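Local coordinates for protein chitinase (Thermococcus chitonophagus, PDB 5XSW) that probably hydrolyses chitin as an endochitinase, the part described here joining a beta-rich domain to a largely helical domain that holds bound glycan, at residues A[120-125]-A[457-462]; A[130-135]-A[432-437]; A[184-189]-A[395-400]. All coordinates share one frame; numbering follows the deposited sequence.

Interaction 1: residues A[120-125]-A[457-462]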
ATOM      1  N   ALA A 120      -8.039  38.498  14.594  1.00 36.76           N
ATOM      2  CA  ALA A 120      -7.714  38.180  15.972  1.00 33.16           C
ATOM      3  C   ALA A 120      -8.897  38.397  16.936  1.00 35.63           C
ATOM      4  O   ALA A 120      -9.022  37.719  17.965  1.00 35.95           O
ATOM      5  CB  ALA A 120      -6.487  39.016  16.420  1.00 44.92           C
ATOM      6  N   SER A 121      -9.794  39.314  16.592  1.00 35.00           N
ATOM      7  CA  SER A 121     -10.988  39.459  17.437  1.00 43.97           C
ATOM      8  C   SER A 121     -11.995  38.294  17.388  1.00 47.29           C
ATOM      9  O   SER A 121     -12.873  38.200  18.267  1.00 39.75           O
ATOM     10  CB  SER A 121     -11.716  40.741  17.070  1.00 40.32           C
ATOM     11  OG  SER A 121     -12.133  40.705  15.727  1.00 40.71           O
ATOM     12  N   TRP A 122     -11.869  37.388  16.404  1.00 40.23           N
ATOM     13  CA  TRP A 122     -12.809  36.257  16.306  1.00 36.62           C
ATOM     14  C   TRP A 122     -12.765  35.356  17.526  1.00 37.26           C
ATOM     15  O   TRP A 122     -11.692  34.968  17.987  1.00 39.48           O
ATOM     16  CB  TRP A 122     -12.529  35.401  15.025  1.00 32.02           C
ATOM     17  CG  TRP A 122     -13.640  34.453  14.781  1.00 32.77           C
ATOM     18  CD1 TRP A 122     -14.747  34.661  14.009  1.00 32.91           C
ATOM     19  CD2 TRP A 122     -13.778  33.152  15.349  1.00 35.11           C
ATOM     20  NE1 TRP A 122     -15.558  33.550  14.060  1.00 34.13           N
ATOM     21  CE2 TRP A 122     -14.989  32.622  14.889  1.00 36.26           C
ATOM     22  CE3 TRP A 122     -12.987  32.387  16.217  1.00 37.22           C
ATOM     23  CZ2 TRP A 122     -15.434  31.352  15.249  1.00 37.51           C
ATOM     24  CZ3 TRP A 122     -13.430  31.125  16.585  1.00 37.22           C
ATOM     25  CH2 TRP A 122     -14.644  30.623  16.091  1.00 39.20           C
ATOM     26  N   LYS A 123     -13.943  34.964  18.000  1.00 33.80           N
ATOM     27  CA  LYS A 123     -14.112  33.986  19.057  1.00 35.07           C
ATOM     28  C   LYS A 123     -15.384  33.222  18.733  1.00 38.78           C
ATOM     29  O   LYS A 123     -16.260  33.750  18.077  1.00 40.26           O
ATOM     30  CB  LYS A 123     -14.266  34.654  20.450  1.00 45.42           C
ATOM     31  CG  LYS A 123     -13.117  35.518  20.889  1.00 54.84           C
ATOM     32  CD  LYS A 123     -13.440  36.225  22.214  1.00 67.81           C
ATOM     33  CE  LYS A 123     -14.346  37.471  22.025  1.00 75.53           C
ATOM     34  NZ  LYS A 123     -13.611  38.717  21.549  1.00 73.70           N
ATOM     35  N   PRO A 124     -15.515  32.003  19.238  1.00 38.41           N
ATOM     36  CA  PRO A 124     -16.722  31.203  19.027  1.00 37.71           C
ATOM     37  C   PRO A 124     -17.963  31.883  19.578  1.00 51.21           C
ATOM     38  O   PRO A 124     -17.844  32.734  20.460  1.00 49.04           O
ATOM     39  CB  PRO A 124     -16.445  29.926  19.813  1.00 41.28           C
ATOM     40  CG  PRO A 124     -14.981  29.847  19.915  1.00 44.77           C
ATOM     41  CD  PRO A 124     -14.449  31.245  19.920  1.00 42.99           C
ATOM     42  N   GLY A 125     -19.128  31.490  19.079  1.00 45.43           N
ATOM     43  CA  GLY A 125     -20.410  31.993  19.555  1.00 44.53           C
ATOM     44  C   GLY A 125     -20.848  33.251  18.843  1.00 47.87           C
ATOM     45  O   GLY A 125     -21.107  33.272  17.649  1.00 42.07           O
ATOM     46  N   LEU A 457     -14.155  27.549   6.115  1.00 25.09           N
ATOM     47  CA  LEU A 457     -13.213  26.502   6.587  1.00 23.53           C
ATOM     48  C   LEU A 457     -12.427  26.899   7.869  1.00 22.83           C
ATOM     49  O   LEU A 457     -12.259  26.084   8.802  1.00 24.42           O
ATOM     50  CB  LEU A 457     -12.215  26.153   5.474  1.00 25.71           C
ATOM     51  CG  LEU A 457     -12.815  25.339   4.279  1.00 29.96           C
ATOM     52  CD1 LEU A 457     -11.753  25.049   3.181  1.00 26.47           C
ATOM     53  CD2 LEU A 457     -13.463  24.021   4.784  1.00 25.32           C
ATOM     54  N   ARG A 458     -11.977  28.142   7.914  1.00 25.01           N
ATOM     55  CA  ARG A 458     -11.186  28.626   9.065  1.00 25.29           C
ATOM     56  C   ARG A 458     -12.031  28.676  10.312  1.00 26.25           C
ATOM     57  O   ARG A 458     -11.581  28.274  11.398  1.00 30.35           O
ATOM     58  CB  ARG A 458     -10.607  30.028   8.755  1.00 30.13           C
ATOM     59  CG  ARG A 458      -9.440  29.904   7.798  1.00 31.08           C
ATOM     60  CD  ARG A 458      -8.834  31.199   7.317  1.00 34.24           C
ATOM     61  NE  ARG A 458      -7.933  30.878   6.216  1.00 29.85           N
ATOM     62  CZ  ARG A 458      -7.622  31.703   5.242  1.00 32.36           C
ATOM     63  NH1 ARG A 458      -8.113  32.932   5.224  1.00 28.34           N
ATOM     64  NH2 ARG A 458      -6.848  31.295   4.254  1.00 27.49           N
ATOM     65  N   VAL A 459     -13.283  29.114  10.149  1.00 31.13           N
ATOM     66  CA  VAL A 459     -14.208  29.057  11.277  1.00 25.50           C
ATOM     67  C   VAL A 459     -14.362  27.654  11.752  1.00 32.18           C
ATOM     68  O   VAL A 459     -14.228  27.384  12.956  1.00 32.60           O
ATOM     69  CB  VAL A 459     -15.560  29.645  10.902  1.00 30.10           C
ATOM     70  CG1 VAL A 459     -16.604  29.269  11.945  1.00 31.82           C
ATOM     71  CG2 VAL A 459     -15.397  31.157  10.784  1.00 27.16           C
ATOM     72  N   ALA A 460     -14.607  26.720  10.830  1.00 29.54           N
ATOM     73  CA  ALA A 460     -14.707  25.318  11.276  1.00 26.22           C
ATOM     74  C   ALA A 460     -13.430  24.862  11.959  1.00 29.62           C
ATOM     75  O   ALA A 460     -13.473  24.173  12.996  1.00 32.20           O
ATOM     76  CB  ALA A 460     -15.022  24.377  10.058  1.00 28.39           C
ATOM     77  N   MET A 461     -12.283  25.209  11.360  1.00 25.33           N
ATOM     78  CA  MET A 461     -11.015  24.662  11.865  1.00 27.42           C
ATOM     79  C   MET A 461     -10.546  25.224  13.195  1.00 36.28           C
ATOM     80  O   MET A 461      -9.677  24.625  13.871  1.00 31.15           O
ATOM     81  CB  MET A 461      -9.894  24.852  10.803  1.00 27.82           C
ATOM     82  CG  MET A 461     -10.213  23.942   9.569  1.00 28.76           C
ATOM     83  SD  MET A 461      -9.050  24.194   8.217  1.00 33.59           S
ATOM     84  CE  MET A 461      -7.634  23.282   8.815  1.00 36.26           C
ATOM     85  N   LYS A 462     -11.127  26.359  13.589  1.00 33.24           N
ATOM     86  CA  LYS A 462     -10.898  26.878  14.947  1.00 33.26           C
ATOM     87  C   LYS A 462     -11.293  25.815  15.944  1.00 34.83           C
ATOM     88  O   LYS A 462     -10.800  25.786  17.040  1.00 36.66           O
ATOM     89  CB  LYS A 462     -11.712  28.162  15.192  1.00 32.31           C
ATOM     90  CG  LYS A 462     -11.191  29.416  14.488  1.00 31.67           C
ATOM     91  CD  LYS A 462      -9.919  29.910  15.306  1.00 42.25           C
ATOM     92  CE  LYS A 462      -9.306  31.208  14.779  1.00 40.92           C
ATOM     93  NZ  LYS A 462      -7.996  31.530  15.494  1.00 48.98           N
TER
HETATM   94  O   HOH W   1      -9.244  34.461  16.451  1.00 41.90           O
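The loop that leads from strand 98-104 to helix 136-139 packs through the indole of W122 on V459 of helix 449-461 and on K462. The six-membered ring lies against the aliphatic part of K462: CZ3 of W122 is 3.5 Å from CG of K462 and 3.7 Å from its CB. The lysine comes in obliquely, and the two side chains run past each other in opposite directions. A bend in K462 at chi2 (-76°) carries its chain alongside the indole and brings the ammonium toward the loop. There a water bonded to W122 O at 2.9 Å is shared weakly with K462 NZ at 3.3 Å. Here the loop packs against the C-terminal part of helix 449-461, which supplies V459. V459 crosses the indole nearly at a right angle, with CG2 4.1 Å from W122 NE1 and CG1 4.1 Å from W122 CZ2. The indole also folds back on its own loop: P124 N sits 3.4 Å above the ring plane, displaced toward the rim. F127 meets the same indole at about 40° between planes, and D430 of helix 421-439 touches W122 and V459.

Interaction 2: residues A[130-135]-A[432-437]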
ATOM      1  N   SER A 130     -17.478  41.726  11.265  1.00 38.09           N
ATOM      2  CA  SER A 130     -16.130  42.287  11.377  1.00 34.14           C
ATOM      3  C   SER A 130     -15.165  41.306  11.996  1.00 31.75           C
ATOM      4  O   SER A 130     -13.982  41.439  11.814  1.00 37.29           O
ATOM      5  CB  SER A 130     -16.124  43.574  12.242  1.00 41.67           C
ATOM      6  OG  SER A 130     -16.975  44.523  11.653  1.00 61.91           O
ATOM      7  N   ASP A 131     -15.671  40.360  12.772  1.00 28.32           N
ATOM      8  CA  ASP A 131     -14.836  39.333  13.319  1.00 31.24           C
ATOM      9  C   ASP A 131     -14.430  38.315  12.199  1.00 37.23           C
ATOM     10  O   ASP A 131     -13.560  37.479  12.420  1.00 34.28           O
ATOM     11  CB  ASP A 131     -15.534  38.588  14.454  1.00 30.59           C
ATOM     12  CG  ASP A 131     -15.704  39.458  15.698  1.00 41.86           C
ATOM     13  OD1 ASP A 131     -14.861  40.342  15.876  1.00 43.59           O
ATOM     14  OD2 ASP A 131     -16.660  39.233  16.474  1.00 37.98           O
ATOM     15  N   LEU A 132     -15.065  38.411  11.041  1.00 35.97           N
ATOM     16  CA  LEU A 132     -14.785  37.489   9.939  1.00 33.04           C
ATOM     17  C   LEU A 132     -13.974  38.151   8.875  1.00 31.53           C
ATOM     18  O   LEU A 132     -13.130  37.519   8.293  1.00 34.49           O
ATOM     19  CB  LEU A 132     -16.096  36.941   9.299  1.00 30.38           C
ATOM     20  CG  LEU A 132     -16.970  36.086  10.194  1.00 33.61           C
ATOM     21  CD1 LEU A 132     -18.343  35.788   9.526  1.00 32.55           C
ATOM     22  CD2 LEU A 132     -16.300  34.752  10.599  1.00 33.93           C
ATOM     23  N   ILE A 133     -14.275  39.405   8.556  1.00 33.47           N
ATOM     24  CA  ILE A 133     -13.656  40.076   7.420  1.00 32.20           C
ATOM     25  C   ILE A 133     -12.800  41.247   7.894  1.00 41.91           C
ATOM     26  O   ILE A 133     -13.312  42.261   8.354  1.00 40.91           O
ATOM     27  CB  ILE A 133     -14.691  40.568   6.419  1.00 32.73           C
ATOM     28  CG1 ILE A 133     -15.580  39.389   5.933  1.00 34.47           C
ATOM     29  CG2 ILE A 133     -14.011  41.323   5.275  1.00 34.85           C
ATOM     30  CD1 ILE A 133     -16.486  39.740   4.743  1.00 33.38           C
ATOM     31  N   ALA A 134     -11.489  41.094   7.791  1.00 41.08           N
ATOM     32  CA  ALA A 134     -10.562  42.115   8.279  1.00 41.34           C
ATOM     33  C   ALA A 134     -10.640  43.342   7.398  1.00 51.11           C
ATOM     34  O   ALA A 134     -10.635  44.472   7.866  1.00 49.57           O
ATOM     35  CB  ALA A 134      -9.120  41.569   8.303  1.00 39.76           C
ATOM     36  N   ASP A 135     -10.711  43.115   6.097  1.00 42.08           N
ATOM     37  CA  ASP A 135     -10.542  44.196   5.160  1.00 40.56           C
ATOM     38  C   ASP A 135     -11.430  43.954   3.948  1.00 43.51           C
ATOM     39  O   ASP A 135     -11.017  43.353   2.948  1.00 38.84           O
ATOM     40  CB  ASP A 135      -9.052  44.312   4.810  1.00 38.05           C
ATOM     41  CG  ASP A 135      -8.757  45.293   3.666  1.00 40.13           C
ATOM     42  OD1 ASP A 135      -9.656  45.988   3.175  1.00 47.84           O
ATOM     43  OD2 ASP A 135      -7.567  45.368   3.267  1.00 51.87           O
ATOM     44  N   LYS A 432     -22.529  27.739  10.709  1.00 27.27           N
ATOM     45  CA  LYS A 432     -23.822  28.284  10.219  1.00 31.28           C
ATOM     46  C   LYS A 432     -23.956  29.790  10.444  1.00 30.74           C
ATOM     47  O   LYS A 432     -24.431  30.560   9.555  1.00 32.87           O
ATOM     48  CB  LYS A 432     -25.009  27.568  10.894  1.00 36.01           C
ATOM     49  CG  LYS A 432     -26.350  28.081  10.317  1.00 38.35           C
ATOM     50  CD  LYS A 432     -27.478  27.156  10.585  1.00 49.71           C
ATOM     51  CE  LYS A 432     -28.698  27.553   9.729  1.00 46.63           C
ATOM     52  NZ  LYS A 432     -29.715  26.457   9.871  1.00 57.88           N
ATOM     53  N   ARG A 433     -23.526  30.234  11.630  1.00 33.10           N
ATOM     54  CA  ARG A 433     -23.545  31.693  11.889  1.00 34.44           C
ATOM     55  C   ARG A 433     -22.664  32.430  10.912  1.00 31.55           C
ATOM     56  O   ARG A 433     -23.046  33.477  10.362  1.00 31.98           O
ATOM     57  CB  ARG A 433     -23.107  32.018  13.334  1.00 35.41           C
ATOM     58  CG  ARG A 433     -23.177  33.531  13.637  1.00 35.44           C
ATOM     59  CD  ARG A 433     -22.869  33.852  15.098  1.00 38.70           C
ATOM     60  NE  ARG A 433     -22.789  35.303  15.345  1.00 42.20           N
ATOM     61  CZ  ARG A 433     -23.829  36.071  15.676  1.00 43.63           C
ATOM     62  NH1 ARG A 433     -25.040  35.536  15.808  1.00 35.21           N
ATOM     63  NH2 ARG A 433     -23.657  37.372  15.886  1.00 37.00           N
ATOM     64  N   ALA A 434     -21.470  31.877  10.637  1.00 29.35           N
ATOM     65  CA  ALA A 434     -20.609  32.553   9.663  1.00 26.57           C
ATOM     66  C   ALA A 434     -21.242  32.562   8.265  1.00 26.78           C
ATOM     67  O   ALA A 434     -21.182  33.551   7.507  1.00 28.06           O
ATOM     68  CB  ALA A 434     -19.169  31.850   9.638  1.00 28.45           C
ATOM     69  N   TYR A 435     -21.810  31.420   7.891  1.00 29.92           N
ATOM     70  CA  TYR A 435     -22.525  31.373   6.606  1.00 32.01           C
ATOM     71  C   TYR A 435     -23.629  32.506   6.520  1.00 28.28           C
ATOM     72  O   TYR A 435     -23.724  33.279   5.552  1.00 28.98           O
ATOM     73  CB  TYR A 435     -23.152  29.988   6.430  1.00 28.20           C
ATOM     74  CG  TYR A 435     -24.142  29.964   5.313  1.00 35.85           C
ATOM     75  CD1 TYR A 435     -23.725  29.676   4.001  1.00 30.49           C
ATOM     76  CD2 TYR A 435     -25.499  30.287   5.544  1.00 30.62           C
ATOM     77  CE1 TYR A 435     -24.613  29.694   2.952  1.00 28.87           C
ATOM     78  CE2 TYR A 435     -26.393  30.325   4.495  1.00 31.27           C
ATOM     79  CZ  TYR A 435     -25.948  30.025   3.207  1.00 33.39           C
ATOM     80  OH  TYR A 435     -26.828  30.034   2.152  1.00 29.34           O
ATOM     81  N   ASP A 436     -24.435  32.572   7.568  1.00 30.82           N
ATOM     82  CA  ASP A 436     -25.530  33.585   7.646  1.00 34.30           C
ATOM     83  C   ASP A 436     -24.975  35.005   7.478  1.00 33.02           C
ATOM     84  O   ASP A 436     -25.446  35.753   6.609  1.00 33.86           O
ATOM     85  CB  ASP A 436     -26.293  33.434   8.973  1.00 38.05           C
ATOM     86  CG  ASP A 436     -27.150  32.195   9.013  1.00 42.01           C
ATOM     87  OD1 ASP A 436     -27.546  31.755   7.907  1.00 40.14           O
ATOM     88  OD2 ASP A 436     -27.411  31.659  10.128  1.00 42.49           O
ATOM     89  N   LEU A 437     -23.918  35.365   8.220  1.00 29.90           N
ATOM     90  CA  LEU A 437     -23.376  36.714   8.068  1.00 27.52           C
ATOM     91  C   LEU A 437     -22.775  36.984   6.723  1.00 33.27           C
ATOM     92  O   LEU A 437     -22.899  38.083   6.145  1.00 27.82           O
ATOM     93  CB  LEU A 437     -22.316  36.998   9.164  1.00 31.17           C
ATOM     94  CG  LEU A 437     -22.920  36.831  10.570  1.00 39.64           C
ATOM     95  CD1 LEU A 437     -21.873  36.909  11.728  1.00 36.19           C
ATOM     96  CD2 LEU A 437     -24.057  37.876  10.769  1.00 38.34           C
TER
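L132 reaches from the loop before helix 136-139 to A434 and L437, which are three residues apart and so neighbours on one side of helix 421-439. Its CB points toward that helix, and CG stands anti to the carbonyl carbon (chi1 -64°), beside the backbone N. From CG the branch divides. CD1 continues the extended chain (chi2 171°) and does most of the touching: it is 4.0 Å from A434 CA and also 4.0 Å from A434 CB, and lies 4.2 Å from L437 CB. The second methyl, CD2, meets A434 CB at 4.2 Å, so the alanine methyl is approached by both tips of the leucine. The small A434 side chain lets the leucine come close to the helix backbone, with CA atoms of L132 and A434 7.6 Å apart. A434 also touches I456 and V459 of helix 449-461, so it lies where loop and two helices converge. Nearby polar bonds flank the apolar patch: R433 NE bonds to F127 O, and D131 OD2 to T128 N. All contacts between L132 and the helix are carbon to carbon, which implies that burial and fit of shape, rather than directed bonds, hold this pair of segments together.

Interaction 3: residues A[184-189]-A[395-400]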
ATOM      1  N   PRO A 184     -15.694  19.869 -12.185  1.00 28.23           N
ATOM      2  CA  PRO A 184     -16.943  19.109 -12.432  1.00 28.31           C
ATOM      3  C   PRO A 184     -18.133  19.484 -11.547  1.00 28.74           C
ATOM      4  O   PRO A 184     -19.257  19.467 -12.018  1.00 27.04           O
ATOM      5  CB  PRO A 184     -16.524  17.642 -12.133  1.00 26.60           C
ATOM      6  CG  PRO A 184     -15.038  17.624 -12.532  1.00 27.98           C
ATOM      7  CD  PRO A 184     -14.519  18.977 -12.034  1.00 24.70           C
ATOM      8  N   ASN A 185     -17.905  19.783 -10.268  1.00 25.15           N
ATOM      9  CA  ASN A 185     -19.018  20.245  -9.425  1.00 27.49           C
ATOM     10  C   ASN A 185     -18.471  20.918  -8.192  1.00 31.95           C
ATOM     11  O   ASN A 185     -17.258  20.892  -7.941  1.00 22.42           O
ATOM     12  CB  ASN A 185     -19.947  19.091  -9.018  1.00 24.40           C
ATOM     13  CG  ASN A 185     -19.217  17.999  -8.220  1.00 24.63           C
ATOM     14  OD1 ASN A 185     -18.814  18.217  -7.091  1.00 25.72           O
ATOM     15  ND2 ASN A 185     -19.157  16.767  -8.773  1.00 23.60           N
ATOM     16  N   LYS A 186     -19.367  21.520  -7.420  1.00 26.29           N
ATOM     17  CA  LYS A 186     -18.946  22.388  -6.338  1.00 23.28           C
ATOM     18  C   LYS A 186     -18.520  21.570  -5.155  1.00 24.90           C
ATOM     19  O   LYS A 186     -17.841  22.100  -4.269  1.00 24.28           O
ATOM     20  CB  LYS A 186     -20.120  23.328  -5.957  1.00 26.77           C
ATOM     21  CG  LYS A 186     -21.310  22.533  -5.394  1.00 23.89           C
ATOM     22  CD  LYS A 186     -22.475  23.496  -5.001  1.00 31.37           C
ATOM     23  CE  LYS A 186     -23.191  24.114  -6.171  1.00 42.29           C
ATOM     24  NZ  LYS A 186     -24.532  24.618  -5.672  1.00 50.33           N
ATOM     25  N   TYR A 187     -18.967  20.303  -5.056  1.00 21.17           N
ATOM     26  CA  TYR A 187     -18.562  19.517  -3.884  1.00 21.82           C
ATOM     27  C   TYR A 187     -17.080  19.149  -4.030  1.00 23.24           C
ATOM     28  O   TYR A 187     -16.306  19.183  -3.077  1.00 20.13           O
ATOM     29  CB  TYR A 187     -19.443  18.259  -3.703  1.00 22.41           C
ATOM     30  CG  TYR A 187     -20.886  18.681  -3.653  1.00 27.27           C
ATOM     31  CD1 TYR A 187     -21.343  19.489  -2.620  1.00 26.83           C
ATOM     32  CD2 TYR A 187     -21.775  18.343  -4.678  1.00 27.57           C
ATOM     33  CE1 TYR A 187     -22.675  19.940  -2.599  1.00 27.64           C
ATOM     34  CE2 TYR A 187     -23.089  18.798  -4.667  1.00 38.64           C
ATOM     35  CZ  TYR A 187     -23.534  19.579  -3.610  1.00 30.11           C
ATOM     36  OH  TYR A 187     -24.835  20.040  -3.601  1.00 38.99           O
ATOM     37  N   PHE A 188     -16.716  18.800  -5.246  1.00 21.61           N
ATOM     38  CA  PHE A 188     -15.307  18.609  -5.600  1.00 24.00           C
ATOM     39  C   PHE A 188     -14.508  19.894  -5.321  1.00 24.26           C
ATOM     40  O   PHE A 188     -13.388  19.851  -4.754  1.00 21.55           O
ATOM     41  CB  PHE A 188     -15.179  18.235  -7.097  1.00 18.85           C
ATOM     42  CG  PHE A 188     -13.720  18.132  -7.565  1.00 20.89           C
ATOM     43  CD1 PHE A 188     -12.890  17.124  -7.067  1.00 21.75           C
ATOM     44  CD2 PHE A 188     -13.209  19.014  -8.490  1.00 21.43           C
ATOM     45  CE1 PHE A 188     -11.508  17.018  -7.518  1.00 19.83           C
ATOM     46  CE2 PHE A 188     -11.852  18.938  -8.913  1.00 22.22           C
ATOM     47  CZ  PHE A 188     -11.032  17.911  -8.414  1.00 20.33           C
ATOM     48  N   ALA A 189     -15.070  21.039  -5.723  1.00 21.61           N
ATOM     49  CA  ALA A 189     -14.364  22.324  -5.466  1.00 24.64           C
ATOM     50  C   ALA A 189     -14.167  22.517  -3.951  1.00 24.91           C
ATOM     51  O   ALA A 189     -13.089  22.941  -3.475  1.00 23.82           O
ATOM     52  CB  ALA A 189     -15.154  23.531  -6.078  1.00 20.24           C
ATOM     53  N   ALA A 395     -18.802  29.663  -7.430  1.00 25.74           N
ATOM     54  CA  ALA A 395     -20.022  28.886  -7.353  1.00 31.58           C
ATOM     55  C   ALA A 395     -20.816  29.444  -6.200  1.00 32.49           C
ATOM     56  O   ALA A 395     -20.224  29.827  -5.204  1.00 27.95           O
ATOM     57  CB  ALA A 395     -19.722  27.361  -7.100  1.00 28.75           C
ATOM     58  N   ASN A 396     -22.142  29.441  -6.309  1.00 30.30           N
ATOM     59  CA  ASN A 396     -23.005  29.669  -5.139  1.00 27.36           C
ATOM     60  C   ASN A 396     -23.048  28.464  -4.245  1.00 28.62           C
ATOM     61  O   ASN A 396     -23.345  27.346  -4.690  1.00 32.26           O
ATOM     62  CB  ASN A 396     -24.439  29.989  -5.606  1.00 33.29           C
ATOM     63  CG  ASN A 396     -24.499  31.194  -6.501  1.00 39.65           C
ATOM     64  OD1 ASN A 396     -23.599  32.015  -6.525  1.00 39.66           O
ATOM     65  ND2 ASN A 396     -25.575  31.307  -7.248  1.00 49.54           N
ATOM     66  N   LEU A 397     -22.784  28.650  -2.968  1.00 26.76           N
ATOM     67  CA  LEU A 397     -22.955  27.573  -2.007  1.00 20.21           C
ATOM     68  C   LEU A 397     -24.105  27.945  -1.082  1.00 30.04           C
ATOM     69  O   LEU A 397     -24.079  29.032  -0.501  1.00 27.15           O
ATOM     70  CB  LEU A 397     -21.682  27.364  -1.172  1.00 26.23           C
ATOM     71  CG  LEU A 397     -20.353  27.289  -1.931  1.00 29.67           C
ATOM     72  CD1 LEU A 397     -19.161  27.175  -0.969  1.00 22.32           C
ATOM     73  CD2 LEU A 397     -20.443  26.037  -2.847  1.00 29.56           C
ATOM     74  N   THR A 398     -25.042  27.022  -0.882  1.00 30.67           N
ATOM     75  CA  THR A 398     -26.209  27.229  -0.044  1.00 32.41           C
ATOM     76  C   THR A 398     -25.914  26.587   1.274  1.00 34.06           C
ATOM     77  O   THR A 398     -24.928  25.815   1.402  1.00 29.34           O
ATOM     78  CB  THR A 398     -27.468  26.566  -0.648  1.00 31.54           C
ATOM     79  OG1 THR A 398     -27.277  25.146  -0.640  1.00 31.44           O
ATOM     80  CG2 THR A 398     -27.707  27.031  -2.072  1.00 35.01           C
ATOM     81  N   TRP A 399     -26.777  26.820   2.256  1.00 29.61           N
ATOM     82  CA  TRP A 399     -26.547  26.204   3.555  1.00 29.27           C
ATOM     83  C   TRP A 399     -26.547  24.667   3.435  1.00 31.16           C
ATOM     84  O   TRP A 399     -25.730  23.991   4.059  1.00 31.71           O
ATOM     85  CB  TRP A 399     -27.589  26.626   4.646  1.00 29.53           C
ATOM     86  CG  TRP A 399     -27.329  25.803   5.893  1.00 28.43           C
ATOM     87  CD1 TRP A 399     -28.162  24.872   6.486  1.00 30.18           C
ATOM     88  CD2 TRP A 399     -26.101  25.770   6.639  1.00 32.31           C
ATOM     89  NE1 TRP A 399     -27.521  24.286   7.567  1.00 32.07           N
ATOM     90  CE2 TRP A 399     -26.264  24.837   7.679  1.00 32.36           C
ATOM     91  CE3 TRP A 399     -24.890  26.468   6.537  1.00 30.46           C
ATOM     92  CZ2 TRP A 399     -25.272  24.574   8.578  1.00 36.19           C
ATOM     93  CZ3 TRP A 399     -23.906  26.194   7.421  1.00 32.75           C
ATOM     94  CH2 TRP A 399     -24.090  25.264   8.439  1.00 33.70           C
ATOM     95  N   ASP A 400     -27.497  24.111   2.684  1.00 30.05           N
ATOM     96  CA  ASP A 400     -27.544  22.667   2.457  1.00 31.46           C
ATOM     97  C   ASP A 400     -26.188  22.127   1.885  1.00 26.55           C
ATOM     98  O   ASP A 400     -25.748  21.068   2.285  1.00 29.43           O
ATOM     99  CB  ASP A 400     -28.673  22.312   1.487  1.00 29.56           C
ATOM    100  CG  ASP A 400     -30.069  22.321   2.177  1.00 40.82           C
ATOM    101  OD1 ASP A 400     -30.144  22.382   3.417  1.00 37.49           O
ATOM    102  OD2 ASP A 400     -31.070  22.199   1.480  1.00 39.18           O
TER
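K186 departs from its helix with CG between the backbone N and the carbonyl carbon (chi1 64°), then bends again at chi3 (71°), and these two turns deliver its ammonium to the carbonyl of N396. The bond from K186 NZ to N396 O is 3.1 Å long and meets the oxygen nearly end on, with a C=O...N angle of 171°. The same NZ forms a salt bridge with D401 OD2, so the lysine charge is shared between a carboxylate and a strand carbonyl, both of which would be expected to stabilise it. That carboxylate also accepts T398 N at OD2 and bonds to Y187 OH through OD1; with T398 at the N-cap of helix 399-412 and its own side chain capping a backbone N, the pattern is consistent with a capping box.

Along the way the methylene chain of K186 makes apolar contacts. Its CG lies 3.9 Å above the plane of the Y187 ring, over its centre, a CH-pi contact between consecutive residues. K186 CD is 3.9 Å from L397 CD2, the two chains sliding past each other in opposite directions, and K186 CB is 4.2 Å from A395 CB. The helix start that carries the lysine is itself capped: N185 OD1 accepts a nearly straight bond of 2.9 Å from F188 N and a weak one from Y187 N.

The contact thus sits where the beginnings of helices 186-199 and 399-412 come together beside strand 396-397. That short strand pairs antiparallel with strand 447-448, L397 bonding to I447, while Y404 of helix 399-412 meets the Y187 ring edge-to-face.

How the interactions relate
Along the chain the contacts are nested: interaction 3 lies within the loop closed by interaction 2, itself within that closed by interaction 1. Interactions 1 and 2 have centres 9 Å apart and form one apolar cluster, V459 CG2 lying 3.7 Å from L132 CD2, while S121 OG and D131 OD1, 2.8 Å apart, probably hydrogen-bond. Interaction 3, centred about 19 Å from interaction 2, is joined to it through the successive helices 399-412 and 421-439: W399 and K432 form a cation-pi pair, and Y435 packs on L397 and T398. Interactions 1 and 3 do not touch. None of the residues lining the glycan pocket, such as E213, Q242 and H374, belongs to these segments.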